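Local coordinates for putative fimbrial associated sortase-like protein (Corynebacterium diphtheriae, PDB 6BWE), which probably acts as a class C-type sortase, a cysteine transpeptidase that joins pilin subunits covalently during assembly of pili on the cell surface, at residues A[26-37]-A[63-71]. The protein carries 2 engineered substitutions. Sequence-based numbering, arbitrary orientation.
Sequences VRDSVLEAARQY and DYLQQLNPQ
CG1 of Val30 is anti to its N (chi1 172°), which puts CG1 on Leu68 and CG2 on Pro70. CG of Tyr37 is likewise anti to N (170°), which carries the ring alongside Asp63, Tyr64 and Gln67. The two methyls of Val30 divide between their partners: Val30 CG1 lies 3.7 Å from Leu68 CA, while Val30 CG2 sits 3.7 Å from Pro70 CB. Val26 CG1 extends this apolar row along Pro70. Leu68 CD2 touches both Val30 CG1 and Ala34 CB. The Gln67 chain bends at chi2 and lies against Tyr37 CB. Gln67 NE2 donates to Asp63 OD2 at 3.1 Å, from above the carboxylate plane. Asp63 OD2 also meets the edge of the Tyr37 ring, 3.4 Å from Tyr37 CD1. A water links the segments: it donates to Val30 O and Gln67 OE1 and accepts from Leu68 N at 2.9 Å. The Tyr37 and Tyr64 rings meet obliquely, planes at 38°. Tyr64 OH is hydrogen-bonded to His107 and Gly95, on the sheet side. Pro60 of the second subunit packs on Tyr37 and Asp63. The contact joins helix 24-39 to the end of helix 59-66 and its type II turn, Gln66 to Asn69, consistent with the helical N-terminal extension beside the class C sortase beta-barrel.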
ATOM      1  N   VAL A  26     -25.913   9.012  -8.548  1.00 25.83           N
ATOM      2  CA  VAL A  26     -24.695   8.434  -9.108  1.00 25.16           C
ATOM      3  C   VAL A  26     -23.457   9.007  -8.407  1.00 23.79           C
ATOM      4  O   VAL A  26     -22.593   8.242  -7.942  1.00 23.07           O
ATOM      5  CB  VAL A  26     -24.622   8.574 -10.650  1.00 25.64           C
ATOM      6  CG1 VAL A  26     -23.272   8.089 -11.186  1.00 26.08           C
ATOM      7  CG2 VAL A  26     -25.752   7.781 -11.291  1.00 27.02           C
ATOM      8  N   ARG A  27     -23.378  10.325  -8.291  1.00 23.24           N
ATOM      9  CA  ARG A  27     -22.217  10.974  -7.632  1.00 23.47           C
ATOM     10  C   ARG A  27     -22.015  10.435  -6.201  1.00 24.26           C
ATOM     11  O   ARG A  27     -20.902  10.051  -5.855  1.00 23.74           O
ATOM     12  CB  ARG A  27     -22.345  12.489  -7.597  1.00 22.77           C
ATOM     13  CG  ARG A  27     -22.070  13.141  -8.941  1.00 23.01           C
ATOM     14  CD  ARG A  27     -22.575  14.560  -8.997  1.00 23.59           C
ATOM     15  NE  ARG A  27     -21.945  15.241 -10.116  1.00 24.33           N
ATOM     16  CZ  ARG A  27     -22.038  16.552 -10.333  1.00 24.85           C
ATOM     17  NH1 ARG A  27     -22.775  17.315  -9.532  1.00 25.02           N
ATOM     18  NH2 ARG A  27     -21.401  17.100 -11.340  1.00 25.13           N
ATOM     19  N   ASP A  28     -23.093  10.374  -5.417  1.00 25.67           N
ATOM     20  CA  ASP A  28     -23.062   9.779  -4.050  1.00 28.01           C
ATOM     21  C   ASP A  28     -22.542   8.349  -4.035  1.00 26.46           C
ATOM     22  O   ASP A  28     -21.688   8.023  -3.215  1.00 25.42           O
ATOM     23  CB  ASP A  28     -24.430   9.828  -3.364  1.00 30.92           C
ATOM     24  CG  ASP A  28     -24.839  11.229  -2.959  1.00 35.66           C
ATOM     25  OD1 ASP A  28     -23.991  12.153  -3.032  1.00 39.57           O
ATOM     26  OD2 ASP A  28     -26.024  11.398  -2.559  1.00 39.91           O
ATOM     27  N   SER A  29     -23.011   7.521  -4.968  1.00 25.70           N
ATOM     28  CA  SER A  29     -22.580   6.122  -5.036  0.60 25.78           C
ATOM     29  C   SER A  29     -21.092   5.993  -5.416  1.00 24.88           C
ATOM     30  O   SER A  29     -20.374   5.162  -4.857  1.00 23.52           O
ATOM     31  CB  SER A  29     -23.497   5.313  -5.985  0.60 26.72           C
ATOM     32  OG  SER A  29     -22.903   4.088  -6.379  0.60 27.18           O
ATOM     33  N   VAL A  30     -20.644   6.828  -6.348  1.00 23.51           N
ATOM     34  CA  VAL A  30     -19.255   6.840  -6.798  1.00 22.37           C
ATOM     35  C   VAL A  30     -18.315   7.292  -5.657  1.00 21.67           C
ATOM     36  O   VAL A  30     -17.251   6.692  -5.420  1.00 21.24           O
ATOM     37  CB  VAL A  30     -19.115   7.721  -8.043  1.00 21.79           C
ATOM     38  CG1 VAL A  30     -17.662   7.932  -8.435  1.00 21.68           C
ATOM     39  CG2 VAL A  30     -19.878   7.126  -9.219  1.00 22.50           C
ATOM     40  N   LEU A  31     -18.707   8.343  -4.945  1.00 21.37           N
ATOM     41  CA  LEU A  31     -17.947   8.777  -3.769  1.00 21.96           C
ATOM     42  C   LEU A  31     -17.857   7.694  -2.692  1.00 22.49           C
ATOM     43  O   LEU A  31     -16.747   7.444  -2.146  1.00 22.59           O
ATOM     44  CB  LEU A  31     -18.528  10.061  -3.198  1.00 22.28           C
ATOM     45  CG  LEU A  31     -18.360  11.302  -4.081  1.00 22.24           C
ATOM     46  CD1 LEU A  31     -19.214  12.461  -3.520  1.00 23.33           C
ATOM     47  CD2 LEU A  31     -16.886  11.714  -4.219  1.00 22.25           C
ATOM     48  N   GLU A  32     -18.979   7.048  -2.368  1.00 23.71           N
ATOM     49  CA  GLU A  32     -18.984   5.970  -1.417  0.60 25.25           C
ATOM     50  C   GLU A  32     -18.081   4.830  -1.881  1.00 24.29           C
ATOM     51  O   GLU A  32     -17.309   4.279  -1.100  1.00 24.23           O
ATOM     52  CB  GLU A  32     -20.414   5.462  -1.158  0.60 27.58           C
ATOM     53  CG  GLU A  32     -21.114   6.236  -0.043  0.60 29.36           C
ATOM     54  CD  GLU A  32     -20.463   5.976   1.320  0.60 31.13           C
ATOM     55  OE1 GLU A  32     -20.588   4.830   1.843  0.60 34.51           O
ATOM     56  OE2 GLU A  32     -19.779   6.894   1.851  0.60 30.65           O
ATOM     57  N   ALA A  33     -18.208   4.466  -3.153  1.00 22.88           N
ATOM     58  CA  ALA A  33     -17.340   3.411  -3.697  1.00 22.73           C
ATOM     59  C   ALA A  33     -15.866   3.770  -3.564  1.00 21.40           C
ATOM     60  O   ALA A  33     -15.027   2.895  -3.290  1.00 21.31           O
ATOM     61  CB  ALA A  33     -17.670   3.123  -5.149  1.00 23.15           C
ATOM     62  N   ALA A  34     -15.528   5.036  -3.784  1.00 19.84           N
ATOM     63  CA  ALA A  34     -14.118   5.453  -3.661  1.00 19.78           C
ATOM     64  C   ALA A  34     -13.617   5.473  -2.222  1.00 20.89           C
ATOM     65  O   ALA A  34     -12.440   5.173  -1.955  1.00 21.72           O
ATOM     66  CB  ALA A  34     -13.917   6.810  -4.264  1.00 19.22           C
ATOM     67  N   ARG A  35     -14.475   5.852  -1.302  1.00 21.02           N
ATOM     68  CA  ARG A  35     -14.150   5.719   0.131  1.00 23.26           C
ATOM     69  C   ARG A  35     -13.920   4.254   0.540  1.00 22.89           C
ATOM     70  O   ARG A  35     -12.991   3.963   1.284  1.00 23.08           O
ATOM     71  CB  ARG A  35     -15.245   6.298   1.015  1.00 24.04           C
ATOM     72  CG  ARG A  35     -15.357   7.788   0.969  1.00 25.33           C
ATOM     73  CD  ARG A  35     -16.522   8.269   1.834  1.00 27.12           C
ATOM     74  NE  ARG A  35     -16.844   9.619   1.397  1.00 29.80           N
ATOM     75  CZ  ARG A  35     -17.981  10.027   0.826  1.00 29.73           C
ATOM     76  NH1 ARG A  35     -19.013   9.208   0.632  1.00 30.57           N
ATOM     77  NH2 ARG A  35     -18.076  11.301   0.468  1.00 30.46           N
ATOM     78  N   GLN A  36     -14.748   3.346   0.044  1.00 23.36           N
ATOM     79  CA  GLN A  36     -14.537   1.908   0.259  1.00 24.06           C
ATOM     80  C   GLN A  36     -13.172   1.433  -0.332  1.00 23.21           C
ATOM     81  O   GLN A  36     -12.394   0.704   0.338  1.00 22.82           O
ATOM     82  CB  GLN A  36     -15.681   1.102  -0.354  1.00 25.84           C
ATOM     83  CG  GLN A  36     -15.474  -0.407  -0.237  1.00 28.67           C
ATOM     84  CD  GLN A  36     -16.631  -1.244  -0.713  1.00 32.08           C
ATOM     85  OE1 GLN A  36     -17.272  -1.974   0.067  1.00 37.23           O
ATOM     86  NE2 GLN A  36     -16.880  -1.193  -1.990  1.00 32.23           N
ATOM     87  N   TYR A  37     -12.883   1.852  -1.563  1.00 21.39           N
ATOM     88  CA  TYR A  37     -11.597   1.569  -2.196  1.00 20.88           C
ATOM     89  C   TYR A  37     -10.456   2.037  -1.272  1.00 21.06           C
ATOM     90  O   TYR A  37      -9.521   1.273  -0.979  1.00 20.22           O
ATOM     91  CB  TYR A  37     -11.479   2.198  -3.601  1.00 20.05           C
ATOM     92  CG  TYR A  37     -10.082   2.103  -4.150  1.00 19.28           C
ATOM     93  CD1 TYR A  37      -9.665   1.004  -4.857  1.00 18.93           C
ATOM     94  CD2 TYR A  37      -9.138   3.087  -3.849  1.00 18.98           C
ATOM     95  CE1 TYR A  37      -8.357   0.881  -5.293  1.00 19.25           C
ATOM     96  CE2 TYR A  37      -7.827   2.977  -4.278  1.00 18.59           C
ATOM     97  CZ  TYR A  37      -7.429   1.890  -4.991  1.00 18.89           C
ATOM     98  OH  TYR A  37      -6.116   1.811  -5.414  1.00 19.03           O
ATOM     99  N   ASP A  63      -9.527  -2.429 -10.401  1.00 23.22           N
ATOM    100  CA  ASP A  63     -10.520  -1.816  -9.537  1.00 23.27           C
ATOM    101  C   ASP A  63     -10.288  -0.324  -9.327  1.00 21.36           C
ATOM    102  O   ASP A  63     -11.234   0.469  -9.399  1.00 20.59           O
ATOM    103  CB  ASP A  63     -10.589  -2.517  -8.188  1.00 24.73           C
ATOM    104  CG  ASP A  63     -11.796  -2.105  -7.405  1.00 26.09           C
ATOM    105  OD1 ASP A  63     -12.926  -2.577  -7.733  1.00 27.90           O
ATOM    106  OD2 ASP A  63     -11.641  -1.291  -6.472  1.00 25.93           O
ATOM    107  N   TYR A  64      -9.031   0.045  -9.112  1.00 20.21           N
ATOM    108  CA  TYR A  64      -8.615   1.450  -9.081  1.00 19.62           C
ATOM    109  C   TYR A  64      -9.139   2.258 -10.275  1.00 19.94           C
ATOM    110  O   TYR A  64      -9.709   3.326 -10.113  1.00 19.03           O
ATOM    111  CB  TYR A  64      -7.108   1.507  -9.032  1.00 19.42           C
ATOM    112  CG  TYR A  64      -6.465   2.825  -9.187  1.00 18.69           C
ATOM    113  CD1 TYR A  64      -6.579   3.814  -8.195  1.00 18.90           C
ATOM    114  CD2 TYR A  64      -5.608   3.060 -10.260  1.00 19.13           C
ATOM    115  CE1 TYR A  64      -5.882   5.012  -8.329  1.00 18.99           C
ATOM    116  CE2 TYR A  64      -4.920   4.222 -10.404  1.00 18.66           C
ATOM    117  CZ  TYR A  64      -5.082   5.221  -9.473  1.00 18.60           C
ATOM    118  OH  TYR A  64      -4.346   6.383  -9.630  1.00 19.28           O
ATOM    119  N   LEU A  65      -8.952   1.701 -11.463  1.00 19.97           N
ATOM    120  CA  LEU A  65      -9.342   2.375 -12.686  1.00 20.85           C
ATOM    121  C   LEU A  65     -10.845   2.525 -12.843  1.00 22.11           C
ATOM    122  O   LEU A  65     -11.280   3.477 -13.483  1.00 22.15           O
ATOM    123  CB  LEU A  65      -8.755   1.638 -13.885  1.00 21.58           C
ATOM    124  CG  LEU A  65      -7.240   1.714 -14.030  1.00 21.89           C
ATOM    125  CD1 LEU A  65      -6.830   0.914 -15.254  1.00 22.63           C
ATOM    126  CD2 LEU A  65      -6.685   3.129 -14.088  1.00 22.60           C
ATOM    127  N   GLN A  66     -11.626   1.624 -12.252  1.00 22.19           N
ATOM    128  CA  GLN A  66     -13.082   1.776 -12.211  1.00 24.71           C
ATOM    129  C   GLN A  66     -13.550   2.884 -11.253  1.00 22.91           C
ATOM    130  O   GLN A  66     -14.692   3.349 -11.351  1.00 23.07           O
ATOM    131  CB  GLN A  66     -13.723   0.445 -11.807  1.00 27.42           C
ATOM    132  CG  GLN A  66     -13.441  -0.675 -12.769  1.00 31.55           C
ATOM    133  CD  GLN A  66     -14.097  -1.955 -12.282  1.00 36.90           C
ATOM    134  OE1 GLN A  66     -15.316  -1.994 -12.109  1.00 43.46           O
ATOM    135  NE2 GLN A  66     -13.304  -2.978 -12.016  1.00 40.23           N
ATOM    136  N   GLN A  67     -12.693   3.314 -10.315  1.00 20.61           N
ATOM    137  CA  GLN A  67     -13.146   4.291  -9.315  1.00 20.64           C
ATOM    138  C   GLN A  67     -13.155   5.678  -9.952  1.00 20.32           C
ATOM    139  O   GLN A  67     -12.327   5.979 -10.818  1.00 21.56           O
ATOM    140  CB  GLN A  67     -12.286   4.296  -8.081  1.00 20.33           C
ATOM    141  CG  GLN A  67     -12.184   2.931  -7.384  1.00 20.03           C
ATOM    142  CD  GLN A  67     -13.526   2.379  -6.926  1.00 20.66           C
ATOM    143  OE1 GLN A  67     -14.441   3.143  -6.564  1.00 21.03           O
ATOM    144  NE2 GLN A  67     -13.637   1.036  -6.869  1.00 21.59           N
ATOM    145  N   LEU A  68     -14.071   6.505  -9.481  1.00 19.96           N
ATOM    146  CA  LEU A  68     -14.277   7.846  -9.970  1.00 20.13           C
ATOM    147  C   LEU A  68     -14.494   7.880 -11.486  1.00 20.22           C
ATOM    148  O   LEU A  68     -14.064   8.818 -12.156  1.00 20.91           O
ATOM    149  CB  LEU A  68     -13.149   8.778  -9.520  1.00 19.93           C
ATOM    150  CG  LEU A  68     -12.910   8.844  -8.005  1.00 20.05           C
ATOM    151  CD1 LEU A  68     -11.717   9.703  -7.702  1.00 20.11           C
ATOM    152  CD2 LEU A  68     -14.125   9.368  -7.287  1.00 20.16           C
ATOM    153  N   ASN A  69     -15.190   6.879 -12.007  1.00 20.53           N
ATOM    154  CA  ASN A  69     -15.343   6.711 -13.461  1.00 21.04           C
ATOM    155  C   ASN A  69     -16.634   5.971 -13.783  1.00 21.38           C
ATOM    156  O   ASN A  69     -16.622   4.901 -14.425  1.00 20.36           O
ATOM    157  CB  ASN A  69     -14.132   5.960 -13.952  1.00 21.69           C
ATOM    158  CG  ASN A  69     -14.091   5.742 -15.446  1.00 22.80           C
ATOM    159  OD1 ASN A  69     -14.733   6.449 -16.228  1.00 24.04           O
ATOM    160  ND2 ASN A  69     -13.263   4.756 -15.854  1.00 23.89           N
ATOM    161  N   PRO A  70     -17.774   6.529 -13.361  1.00 21.99           N
ATOM    162  CA  PRO A  70     -19.050   5.855 -13.610  1.00 23.32           C
ATOM    163  C   PRO A  70     -19.398   5.850 -15.102  1.00 24.39           C
ATOM    164  O   PRO A  70     -20.101   4.990 -15.553  1.00 25.46           O
ATOM    165  CB  PRO A  70     -20.062   6.742 -12.853  1.00 23.12           C
ATOM    166  CG  PRO A  70     -19.438   8.073 -12.884  1.00 22.95           C
ATOM    167  CD  PRO A  70     -17.978   7.769 -12.620  1.00 22.33           C
ATOM    168  N   GLN A  71     -18.872   6.805 -15.844  1.00 26.13           N
ATOM    169  CA  GLN A  71     -19.022   6.843 -17.280  1.00 29.13           C
ATOM    170  C   GLN A  71     -18.189   5.724 -17.965  1.00 30.70           C
ATOM    171  O   GLN A  71     -18.349   5.524 -19.146  1.00 30.74           O
ATOM    172  CB  GLN A  71     -18.724   8.265 -17.821  1.00 29.10           C
ATOM    173  CG  GLN A  71     -17.267   8.790 -17.722  1.00 29.05           C
ATOM    174  CD  GLN A  71     -16.832   9.343 -16.359  1.00 29.37           C
ATOM    175  OE1 GLN A  71     -17.393   9.004 -15.309  1.00 29.42           O
ATOM    176  NE2 GLN A  71     -15.815  10.202 -16.378  1.00 27.88           N
TER
HETATM  177  O   HOH W   1     -15.601   5.393  -7.230  1.00 20.54           O